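Local coordinates for TCP pilus virulence regulatory protein (Vibrio cholerae, PDB 4MLO), which regulates virulence gene transcription as an AraC-family activator and holds palmitoleic acid in a pocket lined by its cupin-like and helix-turn-helix parts, at residues Y30-I35 with I58-K63; L114-C119 with E156-S161; L216-R221 with S243-V248; N23-N28 with K256-V261. All coordinates share one frame; numbering follows the deposited sequence. Where two conformers were deposited one is given.

In the fold
Interactions 1 and 4 both line the palmitoleic acid pocket, and their centres lie about 15 Å apart. Interaction 1 gives the strand side, with a lysine on the carboxylate; interaction 4 joins the cupin-like part to the helix-turn-helix part beside the lipid chain. Interaction 2 extends the sheet of interaction 1, since strands 57-61 and 114-118 are neighbours and Leu60 N lies 2.7 Å from Leu115 O. Interaction 3 lies within the helical part and touches interaction 4 where Ile220 CG1 lies 3.9 Å from Tyr26 CG. Interactions 2 and 3 sit on opposite sides of the chain's centre, with centres about 32 Å apart. Interactions 1, 2 and 3 all fall within the loop closed by interaction 4.

Interaction 1: Y30-I35 with I58-K63; sequences YKMFWI and IILLKK. With PAM (palmitoleic acid), chain E.
Phe33 is sandwiched between Ile59 and the bound lipid. Ile59 CB lies over one face of the ring, 3.7 Å from the Phe33 ring centroid and displaced toward the rim, a CH-pi contact. Over the opposite face comes C7 of palmitoleic acid, 3.5 Å from Phe33 CD1, while Leu61 CD1 meets the ring at its edge. With CG between its own backbone N and carbonyl carbon (chi1 71°), the Phe33 ring lies beside Ile59, the two side chains pointing the same way. This tight part rests on an antiparallel ladder: Lys31-Leu61 and Phe33-Ile59 are hydrogen-bonded pairs, with Leu61 N 2.8 Å from Lys31 O, and Met32-Leu60 is the non-hydrogen-bonded pair between them. Met32 lies beside Leu60 on the other face, and its CE packs 3.7 Å from Ile58 CG2. Lys31 leads away from the partner strand; its chain bends at the end (chi4 -78°), and NZ donates to palmitoleic acid O2 at 2.9 Å as well as bonding Thr85.

Past the strands, at Tyr30 and Lys63, lies a water-bridged end where Lys63 alone is partly exposed. Lys63 CB stands over the centre of the Tyr30 ring, 3.5 Å from its centroid, and the two side chains cross at about a right angle. A water donates to Lys63 O at 2.6 Å and also reaches Tyr30 OH, which bonds Thr165 N. Lys63 NZ pairs with Asp88.

Strands 79-86 and 114-118 flank the pair in the sheet of the cupin-like domain. Helices 121-131 and 141-159 cover the face bearing Met32, Trp34, Ile58 and Leu60; the lipid lies on the other.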
# COMPACT_ATOMS: atom_id res chain seq x y z
N TYR A 30 1.73 3.06 -3.99
CA TYR A 30 1.64 1.74 -4.59
C TYR A 30 2.63 0.80 -3.92
O TYR A 30 3.77 1.19 -3.65
CB TYR A 30 1.91 1.78 -6.10
CG TYR A 30 0.84 2.49 -6.83
CD1 TYR A 30 0.96 3.84 -7.14
CD2 TYR A 30 -0.34 1.84 -7.17
CE1 TYR A 30 -0.08 4.52 -7.80
CE2 TYR A 30 -1.37 2.50 -7.84
CZ TYR A 30 -1.22 3.84 -8.14
OH TYR A 30 -2.24 4.50 -8.78
N LYS A 31 2.18 -0.43 -3.62
CA LYS A 31 3.02 -1.41 -2.92
C LYS A 31 3.01 -2.75 -3.63
O LYS A 31 2.03 -3.14 -4.25
CB LYS A 31 2.57 -1.63 -1.46
CG LYS A 31 2.95 -0.46 -0.57
CD LYS A 31 2.49 -0.65 0.84
CE LYS A 31 2.61 0.64 1.60
NZ LYS A 31 4.01 0.89 1.98
N MET A 32 4.13 -3.47 -3.51
CA MET A 32 4.24 -4.83 -4.01
C MET A 32 4.90 -5.63 -2.90
O MET A 32 5.80 -5.11 -2.23
CB MET A 32 5.06 -4.89 -5.30
CG MET A 32 4.48 -4.06 -6.43
SD MET A 32 5.59 -3.88 -7.87
CE MET A 32 5.59 -5.56 -8.48
N PHE A 33 4.43 -6.85 -2.66
CA PHE A 33 5.13 -7.67 -1.67
C PHE A 33 5.08 -9.14 -2.06
O PHE A 33 4.28 -9.57 -2.88
CB PHE A 33 4.58 -7.45 -0.24
CG PHE A 33 3.22 -8.02 0.03
CD1 PHE A 33 2.09 -7.21 -0.04
CD2 PHE A 33 3.05 -9.35 0.42
CE1 PHE A 33 0.83 -7.72 0.24
CE2 PHE A 33 1.79 -9.87 0.71
CZ PHE A 33 0.68 -9.05 0.62
N TRP A 34 6.02 -9.89 -1.48
CA TRP A 34 6.13 -11.33 -1.72
C TRP A 34 7.01 -11.94 -0.65
O TRP A 34 7.82 -11.25 -0.02
CB TRP A 34 6.70 -11.63 -3.11
CG TRP A 34 8.11 -11.19 -3.28
CD1 TRP A 34 9.22 -11.95 -3.12
CD2 TRP A 34 8.57 -9.87 -3.62
NE1 TRP A 34 10.35 -11.18 -3.33
CE2 TRP A 34 9.97 -9.91 -3.66
CE3 TRP A 34 7.92 -8.66 -3.90
CZ2 TRP A 34 10.75 -8.80 -3.96
CZ3 TRP A 34 8.70 -7.55 -4.20
CH2 TRP A 34 10.10 -7.63 -4.22
N ILE A 35 6.85 -13.24 -0.46
CA ILE A 35 7.63 -14.01 0.51
C ILE A 35 8.85 -14.60 -0.19
O ILE A 35 8.84 -14.81 -1.41
CB ILE A 35 6.75 -15.09 1.17
CG1 ILE A 35 6.31 -16.16 0.15
CG2 ILE A 35 5.52 -14.45 1.84
CD1 ILE A 35 5.48 -17.29 0.74
N ILE A 58 3.61 -12.39 -6.54
CA ILE A 58 3.67 -10.97 -6.21
C ILE A 58 2.26 -10.48 -5.91
O ILE A 58 1.35 -10.66 -6.74
CB ILE A 58 4.28 -10.15 -7.36
CG1 ILE A 58 5.63 -10.70 -7.80
CG2 ILE A 58 4.40 -8.66 -6.96
CD1 ILE A 58 6.69 -10.67 -6.74
N ILE A 59 2.09 -9.80 -4.77
CA ILE A 59 0.84 -9.15 -4.42
C ILE A 59 1.02 -7.66 -4.64
O ILE A 59 1.99 -7.07 -4.15
CB ILE A 59 0.42 -9.43 -2.97
CG1 ILE A 59 0.43 -10.96 -2.70
CG2 ILE A 59 -0.94 -8.83 -2.70
CD1 ILE A 59 -0.57 -11.73 -3.52
N LEU A 60 0.12 -7.06 -5.39
CA LEU A 60 0.15 -5.63 -5.66
C LEU A 60 -1.00 -4.98 -4.92
O LEU A 60 -2.15 -5.40 -5.08
CB LEU A 60 0.04 -5.37 -7.15
CG LEU A 60 1.17 -5.91 -8.03
CD1 LEU A 60 0.92 -7.37 -8.43
CD2 LEU A 60 1.38 -5.03 -9.23
N LEU A 61 -0.72 -3.88 -4.24
CA LEU A 61 -1.75 -3.14 -3.50
C LEU A 61 -1.88 -1.74 -4.10
O LEU A 61 -0.89 -1.02 -4.25
CB LEU A 61 -1.43 -3.04 -2.00
CG LEU A 61 -1.20 -4.37 -1.26
CD1 LEU A 61 -0.89 -4.09 0.20
CD2 LEU A 61 -2.43 -5.26 -1.37
N LYS A 62 -3.11 -1.37 -4.45
CA LYS A 62 -3.35 -0.11 -5.15
C LYS A 62 -3.31 1.08 -4.19
O LYS A 62 -3.84 1.03 -3.07
CB LYS A 62 -4.70 -0.15 -5.86
CG LYS A 62 -4.89 1.01 -6.79
CD LYS A 62 -6.32 1.11 -7.25
CE LYS A 62 -6.75 -0.12 -7.94
NZ LYS A 62 -8.11 0.11 -8.54
N LYS A 63 -2.69 2.16 -4.65
CA LYS A 63 -2.65 3.39 -3.87
C LYS A 63 -4.07 3.87 -3.61
O LYS A 63 -4.95 3.77 -4.47
CB LYS A 63 -1.88 4.46 -4.64
CG LYS A 63 -1.65 5.72 -3.84
CD LYS A 63 -0.99 6.83 -4.66
CE LYS A 63 -0.79 8.05 -3.79
NZ LYS A 63 -0.34 9.25 -4.54
C1 PAM E . 4.52 -1.17 5.30
O1 PAM E . 5.70 -1.58 5.16
O2 PAM E . 4.08 -0.20 4.64
C2 PAM E . 3.61 -1.82 6.30
C3 PAM E . 2.33 -2.37 5.65
C4 PAM E . 2.70 -3.41 4.60
C5 PAM E . 1.48 -4.06 3.95
C6 PAM E . 1.89 -4.98 2.80
C7 PAM E . 2.75 -6.15 3.26
C8 PAM E . 1.95 -7.13 4.10
C9 PAM E . 2.80 -8.28 4.63
C10 PAM E . 3.67 -8.15 5.64
C11 PAM E . 3.92 -6.83 6.34
C12 PAM E . 4.28 -6.99 7.82
C13 PAM E . 4.16 -5.62 8.49
C14 PAM E . 4.03 -5.65 10.00
C15 PAM E . 2.83 -6.47 10.46
C16 PAM E . 2.34 -6.03 11.82
O HOH W 1 -4.88 4.81 -6.89

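Interaction 2: L114-C119 with E156-S161; sequences LLLWNC and EKKYNS
The Tyr159 ring takes Leu115 CD2 over the centre of one face, 3.9 Å from the ring centroid, and meets Leu116 O in its plane at the edge. Trp117 is met by Lys158, whose CB lies in plane at the indole edge, 4.0 Å from Trp117 CZ3; further out, Lys158 CD approaches the same ring obliquely. With CG anti to its backbone N (chi1 165°) and an extended chain beyond, Lys158 carries its ammonium group across to the strand.

Two bonds then grip the backbone of Leu116. Its N donates to Tyr159 OH at 3.0 Å. Its carbonyl accepts from Lys158, with NZ 2.9 Å from Leu116 O and standing 47° out of the carbonyl plane. These two side chains take up the N-H and C=O of Leu116 on the edge facing away from strand 57-61, where a further strand could have paired. The helix closes here in a Schellman motif with Asn160 at the C-prime position, and Ser161 OG donates back to Tyr159 O at 2.8 Å.

On its other edge the strand bonds to strand 57-61, through Leu115 with Leu60 and Trp117 with Ile58. Earlier turns of helix 141-159 continue the packing, Val155 against Leu115 and Phe151 edge-to-face with Trp117.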
# COMPACT_ATOMS: atom_id res chain seq x y z
N LEU A 114 -6.35 -5.43 -4.79
CA LEU A 114 -5.30 -6.35 -4.40
C LEU A 114 -5.17 -7.36 -5.52
O LEU A 114 -6.13 -8.08 -5.83
CB LEU A 114 -5.62 -7.03 -3.05
CG LEU A 114 -4.58 -7.96 -2.44
CD1 LEU A 114 -4.85 -8.10 -0.94
CD2 LEU A 114 -4.54 -9.33 -3.07
N LEU A 115 -4.02 -7.38 -6.19
CA LEU A 115 -3.82 -8.15 -7.40
C LEU A 115 -2.64 -9.09 -7.21
O LEU A 115 -1.72 -8.79 -6.45
CB LEU A 115 -3.62 -7.23 -8.61
CG LEU A 115 -4.65 -6.10 -8.83
CD1 LEU A 115 -4.25 -5.27 -10.02
CD2 LEU A 115 -6.04 -6.65 -9.06
N LEU A 116 -2.74 -10.27 -7.80
CA LEU A 116 -1.69 -11.29 -7.76
C LEU A 116 -1.06 -11.45 -9.14
O LEU A 116 -1.77 -11.49 -10.16
CB LEU A 116 -2.28 -12.63 -7.30
CG LEU A 116 -1.39 -13.88 -7.27
CD1 LEU A 116 -0.69 -14.00 -5.93
CD2 LEU A 116 -2.19 -15.13 -7.57
N TRP A 117 0.26 -11.57 -9.18
CA TRP A 117 0.95 -11.99 -10.40
C TRP A 117 1.93 -13.11 -10.05
O TRP A 117 2.79 -12.95 -9.18
CB TRP A 117 1.68 -10.83 -11.07
CG TRP A 117 2.30 -11.26 -12.35
CD1 TRP A 117 3.61 -11.60 -12.54
CD2 TRP A 117 1.65 -11.42 -13.63
NE1 TRP A 117 3.81 -11.95 -13.85
CE2 TRP A 117 2.63 -11.86 -14.54
CE3 TRP A 117 0.34 -11.23 -14.08
CZ2 TRP A 117 2.34 -12.12 -15.88
CZ3 TRP A 117 0.05 -11.49 -15.42
CH2 TRP A 117 1.05 -11.93 -16.30
N ASN A 118 1.79 -14.24 -10.73
CA ASN A 118 2.72 -15.36 -10.58
C ASN A 118 3.90 -15.16 -11.52
O ASN A 118 3.74 -15.21 -12.75
CB ASN A 118 2.00 -16.67 -10.84
CG ASN A 118 1.02 -17.03 -9.73
OD1 ASN A 118 1.39 -17.10 -8.56
ND2 ASN A 118 -0.24 -17.25 -10.10
N CYS A 119 5.08 -14.92 -10.95
CA CYS A 119 6.24 -14.47 -11.72
C CYS A 119 6.97 -15.60 -12.44
O CYS A 119 7.04 -16.73 -11.95
CB CYS A 119 7.26 -13.81 -10.82
SG CYS A 119 6.88 -12.14 -10.43
N GLU A 156 -2.64 -5.55 -15.28
CA GLU A 156 -3.93 -4.94 -15.61
C GLU A 156 -4.68 -5.77 -16.65
O GLU A 156 -5.90 -5.93 -16.55
CB GLU A 156 -3.72 -3.51 -16.11
CG GLU A 156 -3.23 -2.53 -15.00
CD GLU A 156 -3.18 -1.10 -15.47
OE1 GLU A 156 -3.12 -0.88 -16.71
OE2 GLU A 156 -3.23 -0.18 -14.61
N LYS A 157 -3.97 -6.29 -17.65
CA LYS A 157 -4.63 -7.08 -18.69
C LYS A 157 -5.18 -8.37 -18.11
O LYS A 157 -6.29 -8.78 -18.45
CB LYS A 157 -3.66 -7.36 -19.83
CG LYS A 157 -4.25 -8.20 -21.00
CD LYS A 157 -3.20 -8.38 -22.08
CE LYS A 157 -3.59 -9.44 -23.12
NZ LYS A 157 -4.89 -9.16 -23.75
N LYS A 158 -4.43 -9.03 -17.21
CA LYS A 158 -4.92 -10.27 -16.61
C LYS A 158 -6.26 -10.06 -15.91
O LYS A 158 -7.16 -10.90 -16.02
CB LYS A 158 -3.88 -10.81 -15.62
CG LYS A 158 -4.41 -11.88 -14.67
CD LYS A 158 -3.36 -12.24 -13.62
CE LYS A 158 -3.90 -13.28 -12.65
NZ LYS A 158 -2.88 -13.66 -11.67
N TYR A 159 -6.42 -8.94 -15.20
CA TYR A 159 -7.63 -8.66 -14.45
C TYR A 159 -8.59 -7.74 -15.19
O TYR A 159 -9.67 -7.45 -14.67
CB TYR A 159 -7.28 -8.03 -13.09
CG TYR A 159 -6.65 -9.00 -12.12
CD1 TYR A 159 -7.43 -9.77 -11.27
CD2 TYR A 159 -5.28 -9.15 -12.06
CE1 TYR A 159 -6.85 -10.65 -10.39
CE2 TYR A 159 -4.69 -10.03 -11.18
CZ TYR A 159 -5.47 -10.77 -10.35
OH TYR A 159 -4.87 -11.64 -9.48
N ASN A 160 -8.24 -7.29 -16.40
CA ASN A 160 -9.03 -6.27 -17.10
C ASN A 160 -9.37 -5.13 -16.15
O ASN A 160 -10.51 -4.66 -16.09
CB ASN A 160 -10.29 -6.90 -17.69
CG ASN A 160 -10.86 -6.10 -18.83
OD1 ASN A 160 -11.88 -5.41 -18.69
ND2 ASN A 160 -10.21 -6.19 -19.99
N SER A 161 -8.38 -4.71 -15.35
CA SER A 161 -8.57 -3.78 -14.24
C SER A 161 -7.43 -2.76 -14.18
O SER A 161 -6.27 -3.10 -14.39
CB SER A 161 -8.61 -4.51 -12.89
OG SER A 161 -9.76 -5.32 -12.78

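Interaction 3: L216-R221 with S243-V248; sequences LINSIR and SGFASV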
# COMPACT_ATOMS: atom_id res chain seq x y z
N LEU A 216 -11.61 6.84 7.94
CA LEU A 216 -10.71 7.24 6.87
C LEU A 216 -9.57 8.11 7.40
O LEU A 216 -8.41 7.87 7.06
CB LEU A 216 -11.47 8.02 5.81
CG LEU A 216 -10.56 8.57 4.71
CD1 LEU A 216 -9.91 7.44 3.94
CD2 LEU A 216 -11.31 9.51 3.79
N ILE A 217 -9.90 9.17 8.15
CA ILE A 217 -8.84 10.08 8.61
C ILE A 217 -7.86 9.32 9.49
O ILE A 217 -6.64 9.44 9.33
CB ILE A 217 -9.43 11.28 9.36
CG1 ILE A 217 -10.45 12.02 8.46
CG2 ILE A 217 -8.30 12.20 9.89
CD1 ILE A 217 -9.87 12.61 7.18
N ASN A 218 -8.37 8.48 10.37
CA ASN A 218 -7.48 7.72 11.24
C ASN A 218 -6.58 6.77 10.44
O ASN A 218 -5.40 6.61 10.76
CB ASN A 218 -8.31 6.94 12.24
CG ASN A 218 -8.80 7.78 13.41
OD1 ASN A 218 -8.35 8.88 13.63
ND2 ASN A 218 -9.73 7.23 14.17
N SER A 219 -7.12 6.18 9.38
CA SER A 219 -6.32 5.26 8.57
C SER A 219 -5.18 5.98 7.86
O SER A 219 -4.06 5.49 7.82
CB SER A 219 -7.21 4.50 7.56
OG SER A 219 -7.57 5.25 6.40
N ILE A 220 -5.44 7.17 7.31
CA ILE A 220 -4.38 7.96 6.68
C ILE A 220 -3.34 8.37 7.71
O ILE A 220 -2.12 8.32 7.43
CB ILE A 220 -5.00 9.17 5.96
CG1 ILE A 220 -5.93 8.68 4.84
CG2 ILE A 220 -3.88 10.12 5.42
CD1 ILE A 220 -6.76 9.81 4.28
N ARG A 221 -3.78 8.72 8.93
CA ARG A 221 -2.85 9.08 10.00
C ARG A 221 -2.00 7.89 10.45
O ARG A 221 -0.83 8.07 10.76
CB ARG A 221 -3.60 9.67 11.18
CG ARG A 221 -4.20 11.06 10.89
CD ARG A 221 -4.91 11.66 12.11
NE ARG A 221 -5.22 13.08 11.84
CZ ARG A 221 -6.21 13.77 12.37
NH1 ARG A 221 -7.06 13.24 13.22
NH2 ARG A 221 -6.36 15.05 11.99
N SER A 243 1.53 12.77 13.92
CA SER A 243 0.63 12.13 13.00
C SER A 243 -0.80 12.60 13.15
O SER A 243 -1.66 12.11 12.40
CB SER A 243 0.66 10.63 13.23
OG SER A 243 1.98 10.13 13.04
N GLY A 244 -1.09 13.50 14.09
CA GLY A 244 -2.39 14.13 14.19
C GLY A 244 -3.35 13.48 15.15
O GLY A 244 -4.53 13.88 15.19
N PHE A 245 -2.89 12.53 15.96
CA PHE A 245 -3.76 11.93 16.97
C PHE A 245 -3.91 12.84 18.20
O PHE A 245 -3.00 13.61 18.57
CB PHE A 245 -3.21 10.55 17.33
CG PHE A 245 -3.34 9.57 16.21
CD1 PHE A 245 -4.57 8.98 15.94
CD2 PHE A 245 -2.26 9.29 15.37
CE1 PHE A 245 -4.70 8.09 14.87
CE2 PHE A 245 -2.39 8.39 14.32
CZ PHE A 245 -3.60 7.80 14.06
N ALA A 246 -5.04 12.70 18.87
CA ALA A 246 -5.37 13.59 19.99
C ALA A 246 -4.50 13.30 21.19
O ALA A 246 -4.25 14.19 22.01
CB ALA A 246 -6.85 13.43 20.37
N SER A 247 -3.99 12.06 21.29
CA SER A 247 -3.22 11.61 22.44
C SER A 247 -2.51 10.32 22.03
O SER A 247 -2.83 9.73 21.00
CB SER A 247 -4.09 11.32 23.66
OG SER A 247 -4.95 10.24 23.35
N VAL A 248 -1.54 9.91 22.87
CA VAL A 248 -0.84 8.64 22.69
C VAL A 248 -1.79 7.47 22.82
O VAL A 248 -1.69 6.48 22.06
CB VAL A 248 0.31 8.53 23.70
CG1 VAL A 248 0.89 7.10 23.68
CG2 VAL A 248 1.35 9.54 23.35
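With CG anti to its own carbonyl carbon (chi1 -70°), Arg221 lays the start of its side chain on Ser243 O, and an extended run from CG to NE carries the guanidinium on past Gly244. Arg221 CG lies 3.1 Å from Ser243 O, and CB and CD crowd the same carbonyl, which is buried by the contact and has no hydrogen-bond partner in the model. The guanidinium is covered on both faces. Gly244 O stands 3.2 Å above the Arg221 guanidinium plane toward its rim, and Ile217 CG2 sits over the centre of the opposite face. Gly244 O approaches from above, so its closeness to NH1 gives no hydrogen bond, though the charge may still favour it. NE bonds instead to Ile182 O.

Phe245 comes in from the loop side. Its CZ lies 3.4 Å from Arg221 CB, and its CE1 is 3.9 Å from Asn218 OD1, with the amide and ring planes 34° apart. The other end of that amide, Asn218 ND2, bonds to Tyr250 OH.

Gly244, with positive phi, ends helix 236-242 in a Schellman motif, and Ser247 N-caps helix 248-259 through Tyr250 N. The segment is thus the turn between two helices in the AraC-family helix-turn-helix region, held against helix 213-230, which also packs on helix 170-180 through Leu216, Ile217 and Ile220; Phe245 also touches Ile222 and Phe251.

Interaction 4: N23-N28 with K256-V261; sequences NNLYIN and KSTMNV. With PAM (palmitoleic acid), chain E.
Thr258 OG1 is gripped from two directions along the chain and across the contact: it is bonded to Val254 O, and it receives a hydrogen from a water at 2.8 Å. That water gives its other hydrogen to Asn24 O, also at 2.8 Å, and so ties the corner of the strand to the helix. The backbones are joined directly as well, Asn23 N donating to Thr258 O at 2.9 Å with an N-H...O angle of 162°. In return, Thr258 CA makes a CA-H...O contact 3.3 Å from Asn23 O. A second water donates to Asn23 O and accepts from Asn23 ND2 at 3.0 Å; its further link to Ser257 OG is doubtful, because Ser257 was modelled in two conformers.

Beyond this polar rim the contact turns apolar. A chi2 of -72° sets Met259 SD, which packs 3.9 Å from Leu25 CD1, the two side chains crossing obliquely. The other branch of Leu25 turns to the lipid, with Leu25 CD2 3.9 Å from palmitoleic acid C5. At the tail end, the backbone Met259 O is 3.7 Å from palmitoleic acid C16; Val261 CG2 touches that carbon too.

Asn24 and Leu25 form a G1 bulge facing Gln67 of strand 66-73. Strand 19-26 of the cupin-like part here meets helix 248-259 of the helix-turn-helix region next to the pocket, with helix 213-230 alongside both, Ile222 on Thr258 and Ile220 on Tyr26.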
# COMPACT_ATOMS: atom_id res chain seq x y z
N ASN A 23 -6.50 -4.28 9.24
CA ASN A 23 -7.88 -3.81 9.25
C ASN A 23 -7.89 -2.33 8.94
O ASN A 23 -7.39 -1.53 9.72
CB ASN A 23 -8.55 -4.04 10.61
CG ASN A 23 -10.01 -3.60 10.61
OD1 ASN A 23 -10.81 -4.11 9.85
ND2 ASN A 23 -10.34 -2.67 11.47
N ASN A 24 -8.50 -1.95 7.80
CA ASN A 24 -8.57 -0.55 7.42
C ASN A 24 -7.18 0.05 7.30
O ASN A 24 -6.92 1.19 7.69
CB ASN A 24 -9.46 0.23 8.39
CG ASN A 24 -10.95 -0.07 8.17
OD1 ASN A 24 -11.34 -0.66 7.16
ND2 ASN A 24 -11.77 0.31 9.15
N LEU A 25 -6.30 -0.70 6.63
CA LEU A 25 -4.96 -0.24 6.28
C LEU A 25 -5.03 0.60 5.00
O LEU A 25 -5.32 0.06 3.93
CB LEU A 25 -4.01 -1.43 6.08
CG LEU A 25 -2.56 -1.10 5.75
CD1 LEU A 25 -1.90 -0.46 6.98
CD2 LEU A 25 -1.78 -2.32 5.21
N TYR A 26 -4.74 1.90 5.14
CA TYR A 26 -4.67 2.84 4.02
C TYR A 26 -3.34 2.71 3.30
O TYR A 26 -2.27 2.77 3.92
CB TYR A 26 -4.88 4.28 4.51
CG TYR A 26 -4.60 5.32 3.44
CD1 TYR A 26 -5.52 5.57 2.44
CD2 TYR A 26 -3.42 6.01 3.44
CE1 TYR A 26 -5.23 6.51 1.44
CE2 TYR A 26 -3.13 6.90 2.48
CZ TYR A 26 -4.01 7.14 1.47
OH TYR A 26 -3.60 8.07 0.53
N ILE A 27 -3.41 2.54 1.99
CA ILE A 27 -2.22 2.30 1.18
C ILE A 27 -1.82 3.67 0.64
O ILE A 27 -2.44 4.19 -0.29
CB ILE A 27 -2.49 1.29 0.07
CG1 ILE A 27 -2.97 -0.04 0.66
CG2 ILE A 27 -1.24 1.08 -0.73
CD1 ILE A 27 -2.01 -0.67 1.68
N ASN A 28 -0.77 4.26 1.22
CA ASN A 28 -0.37 5.64 0.94
C ASN A 28 0.29 5.78 -0.42
O ASN A 28 0.25 6.85 -1.03
CB ASN A 28 0.58 6.14 2.02
CG ASN A 28 0.88 7.60 1.87
OD1 ASN A 28 0.01 8.41 2.08
ND2 ASN A 28 2.11 7.95 1.49
N LYS A 256 -3.24 -0.47 17.07
CA LYS A 256 -3.52 -1.86 17.43
C LYS A 256 -4.67 -2.44 16.60
O LYS A 256 -4.60 -3.58 16.17
CB LYS A 256 -3.84 -1.94 18.93
CG LYS A 256 -2.64 -1.82 19.81
CD LYS A 256 -3.05 -1.56 21.26
CE LYS A 256 -1.84 -1.42 22.15
NZ LYS A 256 -2.23 -1.33 23.59
N SER A 257 -5.74 -1.67 16.40
CA SER A 257 -6.87 -2.12 15.59
C SER A 257 -6.46 -2.36 14.13
O SER A 257 -6.92 -3.30 13.48
CB SER A 257 -7.99 -1.08 15.67
OG SER A 257 -9.08 -1.33 14.80
N THR A 258 -5.58 -1.48 13.61
CA THR A 258 -5.20 -1.50 12.20
C THR A 258 -4.16 -2.58 11.89
O THR A 258 -4.28 -3.30 10.88
CB THR A 258 -4.69 -0.11 11.81
OG1 THR A 258 -5.70 0.87 12.10
CG2 THR A 258 -4.31 -0.05 10.33
N MET A 259 -3.13 -2.69 12.74
CA MET A 259 -1.98 -3.54 12.51
C MET A 259 -1.99 -4.81 13.36
O MET A 259 -1.14 -5.69 13.14
CB MET A 259 -0.72 -2.75 12.80
CG MET A 259 -0.59 -1.46 11.98
SD MET A 259 -0.24 -1.80 10.24
CE MET A 259 1.45 -2.27 10.24
N ASN A 260 -2.90 -4.92 14.32
CA ASN A 260 -3.00 -6.04 15.27
C ASN A 260 -1.74 -6.23 16.12
O ASN A 260 -1.50 -7.33 16.64
CB ASN A 260 -3.32 -7.32 14.52
CG ASN A 260 -4.06 -8.32 15.36
OD1 ASN A 260 -5.09 -8.03 16.02
ND2 ASN A 260 -3.55 -9.56 15.32
N VAL A 261 -0.92 -5.18 16.27
CA VAL A 261 0.24 -5.16 17.15
C VAL A 261 0.35 -3.76 17.72
O VAL A 261 -0.23 -2.81 17.20
CB VAL A 261 1.57 -5.56 16.45
CG1 VAL A 261 1.45 -6.92 15.83
CG2 VAL A 261 1.97 -4.54 15.39
C1 PAM E . 4.52 -1.17 5.30
O1 PAM E . 5.70 -1.58 5.16
O2 PAM E . 4.08 -0.20 4.64
C2 PAM E . 3.61 -1.82 6.30
C3 PAM E . 2.33 -2.37 5.65
C4 PAM E . 2.70 -3.41 4.60
C5 PAM E . 1.48 -4.06 3.95
C6 PAM E . 1.89 -4.98 2.80
C7 PAM E . 2.75 -6.15 3.26
C8 PAM E . 1.95 -7.13 4.10
C9 PAM E . 2.80 -8.28 4.63
C10 PAM E . 3.67 -8.15 5.64
C11 PAM E . 3.92 -6.83 6.34
C12 PAM E . 4.28 -6.99 7.82
C13 PAM E . 4.16 -5.62 8.49
C14 PAM E . 4.03 -5.65 10.00
C15 PAM E . 2.83 -6.47 10.46
C16 PAM E . 2.34 -6.03 11.82
O HOH W 2 -8.69 -0.32 12.40
O HOH W 3 -6.94 2.48 10.18